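Local coordinates for fumarylacetoacetate hydrolase (Burkholderia xenovorans, PDB 5TI1), which probably hydrolyses fumarylacetoacetate to fumarate and acetoacetate, the closing step of phenylalanine and tyrosine breakdown, and holds a magnesium ion bound by acidic side chains, at residues A69-A74 against V110-L115; L176-W179 against P183-Y186; L207-P210 against P215-G218; V328-Q333 against L400-G405. All coordinates share one frame; numbering follows the deposited sequence.

Contact 1: A69-A74 against V110-L115; sequences AALESA and VQLSRL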
loop_
_atom_site.group_PDB
_atom_site.type_symbol
_atom_site.label_atom_id
_atom_site.label_comp_id
_atom_site.label_asym_id
_atom_site.label_seq_id
_atom_site.Cartn_x
_atom_site.Cartn_y
_atom_site.Cartn_z
ATOM N N ALA B 69 -9.008 -14.614 24.637
ATOM C CA ALA B 69 -7.842 -14.859 25.480
ATOM C C ALA B 69 -8.254 -15.371 26.855
ATOM O O ALA B 69 -7.612 -16.270 27.409
ATOM C CB ALA B 69 -6.998 -13.588 25.600
ATOM N N ALA B 70 -9.343 -14.832 27.409
ATOM C CA ALA B 70 -9.828 -15.318 28.696
ATOM C C ALA B 70 -10.313 -16.767 28.606
ATOM O O ALA B 70 -10.047 -17.570 29.508
ATOM C CB ALA B 70 -10.934 -14.402 29.218
ATOM N N LEU B 71 -11.031 -17.119 27.537
ATOM C CA LEU B 71 -11.473 -18.502 27.377
ATOM C C LEU B 71 -10.299 -19.456 27.186
ATOM O O LEU B 71 -10.346 -20.600 27.659
ATOM C CB LEU B 71 -12.435 -18.621 26.197
ATOM C CG LEU B 71 -13.812 -17.971 26.314
ATOM C CD1 LEU B 71 -14.703 -18.511 25.217
ATOM C CD2 LEU B 71 -14.424 -18.232 27.679
ATOM N N GLU B 72 -9.247 -19.012 26.488
ATOM C CA GLU B 72 -8.054 -19.835 26.334
ATOM C C GLU B 72 -7.339 -20.028 27.666
ATOM O O GLU B 72 -6.916 -21.146 27.996
ATOM C CB GLU B 72 -7.112 -19.202 25.314
ATOM C CG GLU B 72 -5.954 -20.091 24.931
ATOM C CD GLU B 72 -4.827 -19.305 24.315
ATOM O OE1 GLU B 72 -4.792 -18.077 24.540
ATOM O OE2 GLU B 72 -3.992 -19.907 23.602
ATOM N N SER B 73 -7.195 -18.950 28.446
ATOM C CA SER B 73 -6.531 -19.051 29.744
ATOM C C SER B 73 -7.256 -20.020 30.666
ATOM O O SER B 73 -6.620 -20.751 31.436
ATOM C CB SER B 73 -6.432 -17.672 30.395
ATOM O OG SER B 73 -5.524 -16.857 29.681
ATOM N N ALA B 74 -8.586 -20.040 30.603
ATOM C CA ALA B 74 -9.376 -20.946 31.425
ATOM C C ALA B 74 -9.386 -22.372 30.893
ATOM O O ALA B 74 -9.934 -23.259 31.558
ATOM C CB ALA B 74 -10.811 -20.430 31.543
ATOM N N VAL B 110 -16.028 -23.672 15.872
ATOM C CA VAL B 110 -16.812 -24.789 16.383
ATOM C C VAL B 110 -16.799 -24.803 17.908
ATOM O O VAL B 110 -17.838 -25.017 18.545
ATOM C CB VAL B 110 -16.298 -26.122 15.792
ATOM C CG1 VAL B 110 -17.022 -27.292 16.434
ATOM C CG2 VAL B 110 -16.507 -26.146 14.292
ATOM N N GLN B 111 -15.630 -24.591 18.518
ATOM C CA GLN B 111 -15.555 -24.546 19.976
ATOM C C GLN B 111 -16.452 -23.444 20.534
ATOM O O GLN B 111 -17.229 -23.668 21.472
ATOM C CB GLN B 111 -14.106 -24.336 20.418
ATOM C CG GLN B 111 -13.161 -25.487 20.072
ATOM C CD GLN B 111 -11.714 -25.166 20.410
ATOM O OE1 GLN B 111 -11.312 -25.207 21.573
ATOM N NE2 GLN B 111 -10.929 -24.830 19.396
ATOM N N LEU B 112 -16.368 -22.250 19.947
ATOM C CA LEU B 112 -17.161 -21.119 20.426
ATOM C C LEU B 112 -18.652 -21.379 20.259
ATOM O O LEU B 112 -19.443 -21.131 21.178
ATOM C CB LEU B 112 -16.751 -19.848 19.684
ATOM C CG LEU B 112 -15.603 -19.058 20.310
ATOM C CD1 LEU B 112 -15.213 -17.891 19.419
ATOM C CD2 LEU B 112 -16.001 -18.564 21.694
ATOM N N SER B 113 -19.053 -21.872 19.085
ATOM C CA SER B 113 -20.461 -22.168 18.842
ATOM C C SER B 113 -20.999 -23.143 19.878
ATOM O O SER B 113 -22.091 -22.942 20.421
ATOM C CB SER B 113 -20.643 -22.731 17.434
ATOM O OG SER B 113 -22.014 -22.855 17.111
ATOM N N ARG B 114 -20.235 -24.199 20.173
ATOM C CA ARG B 114 -20.623 -25.130 21.228
ATOM C C ARG B 114 -20.805 -24.403 22.559
ATOM O O ARG B 114 -21.855 -24.518 23.204
ATOM C CB ARG B 114 -19.578 -26.245 21.348
ATOM N N LEU B 115 -19.804 -23.614 22.964
ATOM C CA LEU B 115 -19.834 -22.979 24.279
ATOM C C LEU B 115 -20.943 -21.944 24.397
ATOM O O LEU B 115 -21.468 -21.727 25.494
ATOM C CB LEU B 115 -18.488 -22.328 24.581
ATOM C CG LEU B 115 -17.333 -23.261 24.929
ATOM C CD1 LEU B 115 -16.009 -22.550 24.761
ATOM C CD2 LEU B 115 -17.476 -23.785 26.349
#
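Leu71 and Leu112 meet through one methyl each: CD1 of Leu71 lies 3.8 Å from CD2 of Leu112, the two side chains slanting past one another. The same Leu71 CD1 has a looser neighbour one helical turn further on, Leu115 CD1, at 4.3 Å. One leucine of the first helix therefore faces an i, i+3 pair on the second. Leu71 sends CG beside its backbone N and opposite the carbonyl carbon (chi1 -68°), which carries CD1 across the gap. The backbones stay well apart, with 9.4 Å between the CA atoms of Leu71 and Leu112, and no hydrogen bond spans the interface. It is a small apolar contact, and all three leucines are buried.

Regular helical bonds fix the pair on the second helix: Leu115 N donates to Gln111 O at 3.0 Å. Gln111 in turn accepts a bond from Ser78 N through OE1, tying that helix to the chain beyond the first one. Val66 on strand 64-67 touches both Leu71 and Leu112, and Ala133 of helix 127-133 packs on Leu71. Helices 68-73 and 102-116 thus come together beside the antiparallel sheet of the N-terminal region, with helix 127-133 as a further neighbour.

Contact 2: L176-W179 against P183-Y186; sequences LPNW and PIGY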
loop_
_atom_site.group_PDB
_atom_site.type_symbol
_atom_site.label_atom_id
_atom_site.label_comp_id
_atom_site.label_asym_id
_atom_site.label_seq_id
_atom_site.Cartn_x
_atom_site.Cartn_y
_atom_site.Cartn_z
ATOM N N LEU B 176 -16.237 1.331 -20.573
ATOM C CA LEU B 176 -15.036 1.231 -21.378
ATOM C C LEU B 176 -14.762 -0.236 -21.706
ATOM O O LEU B 176 -15.090 -1.129 -20.920
ATOM C CB LEU B 176 -13.852 1.849 -20.646
ATOM C CG LEU B 176 -13.974 3.373 -20.532
ATOM C CD1 LEU B 176 -12.952 3.955 -19.560
ATOM C CD2 LEU B 176 -13.830 4.000 -21.915
ATOM N N PRO B 177 -14.183 -0.512 -22.874
ATOM C CA PRO B 177 -14.078 -1.913 -23.308
ATOM C C PRO B 177 -13.319 -2.805 -22.333
ATOM O O PRO B 177 -13.701 -3.966 -22.153
ATOM C CB PRO B 177 -13.373 -1.799 -24.668
ATOM C CG PRO B 177 -12.666 -0.490 -24.623
ATOM C CD PRO B 177 -13.548 0.413 -23.826
ATOM N N ASN B 178 -12.279 -2.306 -21.666
ATOM C CA ASN B 178 -11.556 -3.189 -20.753
ATOM C C ASN B 178 -12.382 -3.571 -19.522
ATOM O O ASN B 178 -12.040 -4.550 -18.850
ATOM C CB ASN B 178 -10.225 -2.553 -20.329
ATOM C CG ASN B 178 -10.408 -1.229 -19.599
ATOM O OD1 ASN B 178 -11.477 -0.625 -19.645
ATOM N ND2 ASN B 178 -9.353 -0.767 -18.940
ATOM N N TRP B 179 -13.461 -2.834 -19.217
ATOM C CA TRP B 179 -14.186 -3.060 -17.967
ATOM C C TRP B 179 -14.847 -4.439 -17.934
ATOM O O TRP B 179 -14.890 -5.091 -16.883
ATOM C CB TRP B 179 -15.237 -1.960 -17.742
ATOM C CG TRP B 179 -15.831 -2.034 -16.365
ATOM C CD1 TRP B 179 -15.430 -1.341 -15.257
ATOM C CD2 TRP B 179 -16.894 -2.891 -15.939
ATOM N NE1 TRP B 179 -16.193 -1.702 -14.171
ATOM C CE2 TRP B 179 -17.100 -2.651 -14.564
ATOM C CE3 TRP B 179 -17.712 -3.824 -16.593
ATOM C CZ2 TRP B 179 -18.084 -3.314 -13.830
ATOM C CZ3 TRP B 179 -18.682 -4.484 -15.861
ATOM C CH2 TRP B 179 -18.857 -4.231 -14.494
ATOM N N PRO B 183 -11.609 -7.345 -13.933
ATOM C CA PRO B 183 -11.999 -6.537 -12.779
ATOM C C PRO B 183 -10.953 -5.466 -12.513
ATOM O O PRO B 183 -10.013 -5.697 -11.747
ATOM C CB PRO B 183 -12.084 -7.560 -11.642
ATOM C CG PRO B 183 -11.177 -8.684 -12.078
ATOM C CD PRO B 183 -11.239 -8.725 -13.571
ATOM N N ILE B 184 -11.091 -4.302 -13.153
ATOM C CA ILE B 184 -10.080 -3.267 -12.991
ATOM C C ILE B 184 -10.023 -2.817 -11.531
ATOM O O ILE B 184 -11.005 -2.908 -10.777
ATOM C CB ILE B 184 -10.333 -2.063 -13.915
ATOM C CG1 ILE B 184 -11.579 -1.308 -13.484
ATOM C CG2 ILE B 184 -10.430 -2.495 -15.379
ATOM C CD1 ILE B 184 -11.737 0.002 -14.196
ATOM N N GLY B 185 -8.853 -2.329 -11.134
ATOM C CA GLY B 185 -8.617 -1.916 -9.764
ATOM C C GLY B 185 -7.335 -1.118 -9.686
ATOM O O GLY B 185 -6.615 -0.954 -10.674
ATOM N N TYR B 186 -7.054 -0.635 -8.479
ATOM C CA TYR B 186 -5.891 0.206 -8.226
ATOM C C TYR B 186 -5.411 -0.080 -6.805
ATOM O O TYR B 186 -6.168 -0.594 -5.978
ATOM C CB TYR B 186 -6.229 1.697 -8.431
ATOM C CG TYR B 186 -7.211 2.248 -7.411
ATOM C CD1 TYR B 186 -8.574 2.008 -7.523
ATOM C CD2 TYR B 186 -6.767 2.997 -6.322
ATOM C CE1 TYR B 186 -9.477 2.503 -6.569
ATOM C CE2 TYR B 186 -7.654 3.490 -5.373
ATOM C CZ TYR B 186 -9.008 3.242 -5.493
ATOM O OH TYR B 186 -9.882 3.734 -4.533
HETATM O O HOH W 1 -13.968 -3.950 -13.995
#
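Ile184 faces both Asn178 and Trp179, and its side chain splits its two branches between them. From CB, the CG2 methyl goes to Asn178 and comes within 4.1 Å of the amide nitrogen ND2. The other branch, through CG1, takes the position between backbone N and carbonyl carbon (chi1 69°) and then runs on extended, so that its terminal CD1 comes obliquely to the indole, 4.1 Å from Trp179 CD1 on the five-membered part. The side chain runs roughly at right angles to both partners.

Between the two segments the backbones are joined by water rather than directly. Water 1 accepts from Ile184 N at 3.0 Å and donates to Trp179 O at 3.2 Å; it also sits over one face of the indole, 3.1 Å above the plane and displaced toward the rim. Trp351 NE1 also donates to Trp179 O. Within the first segment, Trp179 N bonds to Leu176 O at 2.9 Å, closing a tight turn.

Both side-chain nitrogens are bonded elsewhere. Asn178 ND2 donates to Val272 O and Trp269 O of the second subunit, while Trp179 NE1 donates to Tyr155 O, whose residue is a predicted substrate binder. Leu274 of the second subunit packs on Ile184.

The contact itself is apolar and light: Ile184 supplies carbon surface, one water links the two backbones, and the amide nitrogen of Asn178 is given to the second subunit. The loop is thereby tied at once to the dimer interface and to the backbone of Tyr155, which probably lines the active site.

Contact 3: L207-P210 against P215-G218; sequences LKLP and PVFG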
loop_
_atom_site.group_PDB
_atom_site.type_symbol
_atom_site.label_atom_id
_atom_site.label_comp_id
_atom_site.label_asym_id
_atom_site.label_seq_id
_atom_site.Cartn_x
_atom_site.Cartn_y
_atom_site.Cartn_z
ATOM N N LEU B 207 -8.246 22.273 -6.958
ATOM C CA LEU B 207 -9.548 22.214 -7.602
ATOM C C LEU B 207 -9.457 22.939 -8.935
ATOM O O LEU B 207 -8.859 24.017 -9.023
ATOM C CB LEU B 207 -10.631 22.864 -6.723
ATOM C CG LEU B 207 -10.673 22.465 -5.246
ATOM C CD1 LEU B 207 -11.660 23.344 -4.451
ATOM C CD2 LEU B 207 -11.025 20.989 -5.132
ATOM N N LYS B 208 -10.045 22.353 -9.973
ATOM C CA LYS B 208 -10.051 22.956 -11.305
ATOM C C LYS B 208 -11.461 23.462 -11.569
ATOM O O LYS B 208 -12.381 22.675 -11.821
ATOM C CB LYS B 208 -9.594 21.961 -12.370
ATOM C CG LYS B 208 -9.661 22.488 -13.807
ATOM C CD LYS B 208 -8.624 23.577 -14.082
ATOM C CE LYS B 208 -8.681 24.054 -15.537
ATOM N NZ LYS B 208 -10.018 24.625 -15.916
ATOM N N LEU B 209 -11.629 24.789 -11.486
ATOM C CA LEU B 209 -12.922 25.404 -11.715
ATOM C C LEU B 209 -13.137 25.638 -13.208
ATOM O O LEU B 209 -12.178 25.867 -13.951
ATOM C CB LEU B 209 -13.027 26.722 -10.952
ATOM C CG LEU B 209 -12.800 26.562 -9.445
ATOM C CD1 LEU B 209 -12.791 27.915 -8.756
ATOM C CD2 LEU B 209 -13.843 25.639 -8.823
ATOM N N PRO B 210 -14.392 25.579 -13.669
ATOM C CA PRO B 210 -14.651 25.675 -15.116
ATOM C C PRO B 210 -14.301 27.023 -15.718
ATOM O O PRO B 210 -14.053 27.092 -16.929
ATOM C CB PRO B 210 -16.157 25.401 -15.219
ATOM C CG PRO B 210 -16.699 25.800 -13.872
ATOM C CD PRO B 210 -15.634 25.406 -12.892
ATOM N N PRO B 215 -5.534 25.846 -11.736
ATOM C CA PRO B 215 -6.277 25.361 -10.570
ATOM C C PRO B 215 -6.105 26.256 -9.347
ATOM O O PRO B 215 -5.184 27.069 -9.246
ATOM C CB PRO B 215 -5.678 23.973 -10.318
ATOM C CG PRO B 215 -4.310 24.060 -10.877
ATOM C CD PRO B 215 -4.440 24.926 -12.100
ATOM N N VAL B 216 -7.021 26.074 -8.400
ATOM C CA VAL B 216 -6.995 26.777 -7.128
ATOM C C VAL B 216 -6.777 25.758 -6.018
ATOM O O VAL B 216 -6.950 24.548 -6.200
ATOM C CB VAL B 216 -8.291 27.571 -6.875
ATOM C CG1 VAL B 216 -8.451 28.673 -7.908
ATOM C CG2 VAL B 216 -9.487 26.631 -6.886
ATOM N N PHE B 217 -6.380 26.272 -4.860
ATOM C CA PHE B 217 -6.273 25.499 -3.630
ATOM C C PHE B 217 -7.472 25.827 -2.747
ATOM O O PHE B 217 -7.725 26.997 -2.474
ATOM C CB PHE B 217 -4.970 25.839 -2.906
ATOM C CG PHE B 217 -4.754 25.059 -1.641
ATOM C CD1 PHE B 217 -4.222 23.785 -1.686
ATOM C CD2 PHE B 217 -5.075 25.601 -0.413
ATOM C CE1 PHE B 217 -4.015 23.067 -0.535
ATOM C CE2 PHE B 217 -4.869 24.882 0.744
ATOM C CZ PHE B 217 -4.333 23.614 0.674
ATOM N N GLY B 218 -8.207 24.812 -2.310
ATOM C CA GLY B 218 -9.363 25.115 -1.483
ATOM C C GLY B 218 -10.020 23.863 -0.944
ATOM O O GLY B 218 -9.618 22.737 -1.245
#
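The flat carbonyl group of Leu207 is enclosed by Pro215 and Val216. Pro215 CB stands over one face, 3.4 Å from Leu207 O; Val216 CG2 comes obliquely from the other side of the plane, past the oxygen, also 3.4 Å from Leu207 O. Val216 turns CG2 there by seating it between backbone N and carbonyl carbon, with CG1 opposite the carbonyl carbon (chi1 -64°). Val216 N comes in the carbonyl plane, donating to Leu207 O at 2.8 Å with a nearly straight N-H...O angle of 169°. In return Leu207 N donates to Val216 O at 2.7 Å from 17° out of that carbonyl's plane. The two bonds make a hydrogen-bonded antiparallel pair, with both side chains on one face of the sheet.

Val216 CG2 lies 3.9 Å from Leu207 CB and also meets Leu209 from the loop, 4.0 Å from Leu209 CD1. Leu207 CD1 reaches further along the strand, to within 3.8 Å of Gly218 O. Lys208 NZ binds Leu209 O and, beyond the segment, Gln212 O.

Phe217 points away from the first segment, and its ring meets that of Tyr313 of the second subunit. Chemically, then, paired backbone bonds close the loop end of the hairpin, the lysine ammonium satisfies carbonyls of the connecting loop, and apolar groups pack beside them.

Contact 4: V328-Q333 against L400-G405; sequences VTLRPQ and LELREG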
loop_
_atom_site.group_PDB
_atom_site.type_symbol
_atom_site.label_atom_id
_atom_site.label_comp_id
_atom_site.label_asym_id
_atom_site.label_seq_id
_atom_site.Cartn_x
_atom_site.Cartn_y
_atom_site.Cartn_z
ATOM N N VAL B 328 -27.213 2.615 3.806
ATOM C CA VAL B 328 -26.444 3.774 4.228
ATOM C C VAL B 328 -27.427 4.792 4.776
ATOM O O VAL B 328 -28.491 5.014 4.186
ATOM C CB VAL B 328 -25.604 4.367 3.077
ATOM C CG1 VAL B 328 -24.880 5.647 3.519
ATOM C CG2 VAL B 328 -24.593 3.314 2.540
ATOM N N THR B 329 -27.098 5.379 5.917
ATOM C CA THR B 329 -27.860 6.497 6.441
ATOM C C THR B 329 -26.964 7.722 6.513
ATOM O O THR B 329 -25.731 7.618 6.618
ATOM C CB THR B 329 -28.474 6.188 7.821
ATOM O OG1 THR B 329 -27.440 6.036 8.797
ATOM C CG2 THR B 329 -29.318 4.907 7.760
ATOM N N LEU B 330 -27.600 8.888 6.413
ATOM C CA LEU B 330 -26.927 10.173 6.523
ATOM C C LEU B 330 -27.669 10.975 7.576
ATOM O O LEU B 330 -28.897 11.085 7.517
ATOM C CB LEU B 330 -26.913 10.917 5.176
ATOM C CG LEU B 330 -26.041 12.176 5.027
ATOM C CD1 LEU B 330 -25.700 12.412 3.567
ATOM C CD2 LEU B 330 -26.696 13.423 5.619
ATOM N N ARG B 331 -26.941 11.509 8.546
ATOM C CA ARG B 331 -27.579 12.321 9.578
ATOM C C ARG B 331 -26.935 13.697 9.632
ATOM O O ARG B 331 -25.754 13.810 10.011
ATOM C CB ARG B 331 -27.515 11.644 10.946
ATOM C CG ARG B 331 -28.211 12.460 12.024
ATOM C CD ARG B 331 -28.532 11.646 13.257
ATOM N NE ARG B 331 -27.332 11.087 13.862
ATOM C CZ ARG B 331 -26.456 11.794 14.566
ATOM N NH1 ARG B 331 -26.642 13.098 14.749
ATOM N NH2 ARG B 331 -25.382 11.200 15.079
ATOM N N PRO B 332 -27.651 14.745 9.224
ATOM C CA PRO B 332 -27.159 16.111 9.427
ATOM C C PRO B 332 -26.869 16.370 10.893
ATOM O O PRO B 332 -27.482 15.773 11.783
ATOM C CB PRO B 332 -28.320 16.990 8.937
ATOM C CG PRO B 332 -29.107 16.087 7.998
ATOM C CD PRO B 332 -28.953 14.698 8.533
ATOM N N GLN B 333 -25.940 17.306 11.130
ATOM C CA GLN B 333 -25.504 17.615 12.493
ATOM C C GLN B 333 -26.661 18.037 13.390
ATOM O O GLN B 333 -26.665 17.710 14.582
ATOM C CB GLN B 333 -24.423 18.704 12.468
ATOM C CG GLN B 333 -23.895 19.143 13.848
ATOM C CD GLN B 333 -23.147 18.043 14.601
ATOM O OE1 GLN B 333 -23.018 18.095 15.823
ATOM N NE2 GLN B 333 -22.671 17.041 13.877
ATOM N N LEU B 400 -30.905 14.803 -3.172
ATOM C CA LEU B 400 -31.634 13.838 -2.364
ATOM C C LEU B 400 -32.413 14.547 -1.256
ATOM O O LEU B 400 -31.856 15.377 -0.530
ATOM C CB LEU B 400 -30.630 12.845 -1.775
ATOM C CG LEU B 400 -30.980 11.396 -1.456
ATOM C CD1 LEU B 400 -31.664 10.698 -2.634
ATOM C CD2 LEU B 400 -29.699 10.687 -1.080
ATOM N N GLU B 401 -33.703 14.231 -1.130
ATOM C CA GLU B 401 -34.537 14.773 -0.064
ATOM C C GLU B 401 -34.491 13.813 1.121
ATOM O O GLU B 401 -34.926 12.662 1.007
ATOM C CB GLU B 401 -35.977 14.984 -0.545
ATOM N N LEU B 402 -33.954 14.281 2.248
ATOM C CA LEU B 402 -33.729 13.420 3.403
ATOM C C LEU B 402 -35.043 13.169 4.131
ATOM O O LEU B 402 -35.816 14.101 4.368
ATOM C CB LEU B 402 -32.711 14.044 4.360
ATOM C CG LEU B 402 -31.253 14.165 3.914
ATOM C CD1 LEU B 402 -30.428 14.904 4.950
ATOM C CD2 LEU B 402 -30.652 12.791 3.635
ATOM N N ARG B 403 -35.276 11.903 4.498
ATOM C CA ARG B 403 -36.533 11.497 5.119
ATOM C C ARG B 403 -36.866 12.335 6.353
ATOM O O ARG B 403 -38.026 12.702 6.565
ATOM C CB ARG B 403 -36.469 10.011 5.471
ATOM C CG ARG B 403 -37.414 9.553 6.572
ATOM C CD ARG B 403 -38.820 9.316 6.084
ATOM N NE ARG B 403 -39.536 8.451 7.020
ATOM C CZ ARG B 403 -40.747 7.946 6.810
ATOM N NH1 ARG B 403 -41.401 8.214 5.686
ATOM N NH2 ARG B 403 -41.303 7.169 7.729
ATOM N N GLU B 404 -35.869 12.651 7.175
ATOM C CA GLU B 404 -36.094 13.455 8.371
ATOM C C GLU B 404 -36.024 14.955 8.111
ATOM O O GLU B 404 -36.251 15.737 9.040
ATOM C CB GLU B 404 -35.087 13.076 9.464
ATOM C CG GLU B 404 -35.179 11.611 9.877
ATOM C CD GLU B 404 -36.552 11.257 10.401
ATOM O OE1 GLU B 404 -37.084 12.027 11.228
ATOM O OE2 GLU B 404 -37.106 10.216 9.977
ATOM N N GLY B 405 -35.734 15.375 6.883
ATOM C CA GLY B 405 -35.656 16.794 6.572
ATOM C C GLY B 405 -34.313 17.214 6.007
ATOM O O GLY B 405 -33.265 16.724 6.440
#
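Leu402 sets CG beside its backbone N and opposite the carbonyl carbon (chi1 -68°), and Leu330 swings CG to the far side from its backbone N (chi1 -170°); these two rotations bring a methyl of each together. Leu402 CD1 then lies 4.1 Å from Leu330 CD2, the side chains crossing at about a right angle. The same methyl has a closer partner in Pro332, whose CG is 3.5 Å from Leu402 CD1 and whose CD is 3.9 Å from Leu402 CD1. The leucine approaches the proline end-on, touching the ring carbons remote from its CA. CD1 of Leu402 thus touches both side chains that face it, two positions apart at the end of a strand, and nothing polar is exchanged between the segments.

Leu402 also opens a type I beta turn, closed by Gly405 N donating to Leu402 O at 2.8 Å. At the backbone angles of Gly405 (phi 122°) a CB would press on the carbonyl O of Glu404. The carbonyl O of Gly405 stays loosely near Pro332 CG at 4.5 Å. The turn is held from outside as well, since Glu404 N donates to Ser339 OG.

Leu330 belongs to strand 321-331, which is bonded on one flank to strand 339-345 and on the other to strand 416-424. Beyond the leucine, Arg331 forms a salt bridge with Glu416 of that second strand. Arg408, in strand 407-408, touches Leu330, Pro332 and Leu402 alike. The turn connects strands 400-401 and 407-408, a small antiparallel pair that lies against the end of strand 321-331 in the large mixed sheet.

The four contacts follow one another along the chain without interleaving. Contact 1 stands apart in the N-terminal region, its centre 42 to 56 Å from those of the others, and on the opposite side of the chain's centre from contacts 2 and 3. Contacts 2, 3 and 4 lie in the C-terminal hydrolase region, their centres 28 to 33 Å apart, and none touches another. Contacts 3 and 4 reach the same mixed sheet, through strands 200-207 and 216-219 and through strand 321-331, whereas contact 2 runs into the edge strand 185-188 of another mixed sheet. Contacts 2 and 3 both meet the second subunit, so the dimer interface draws on separate parts of the hydrolase fold.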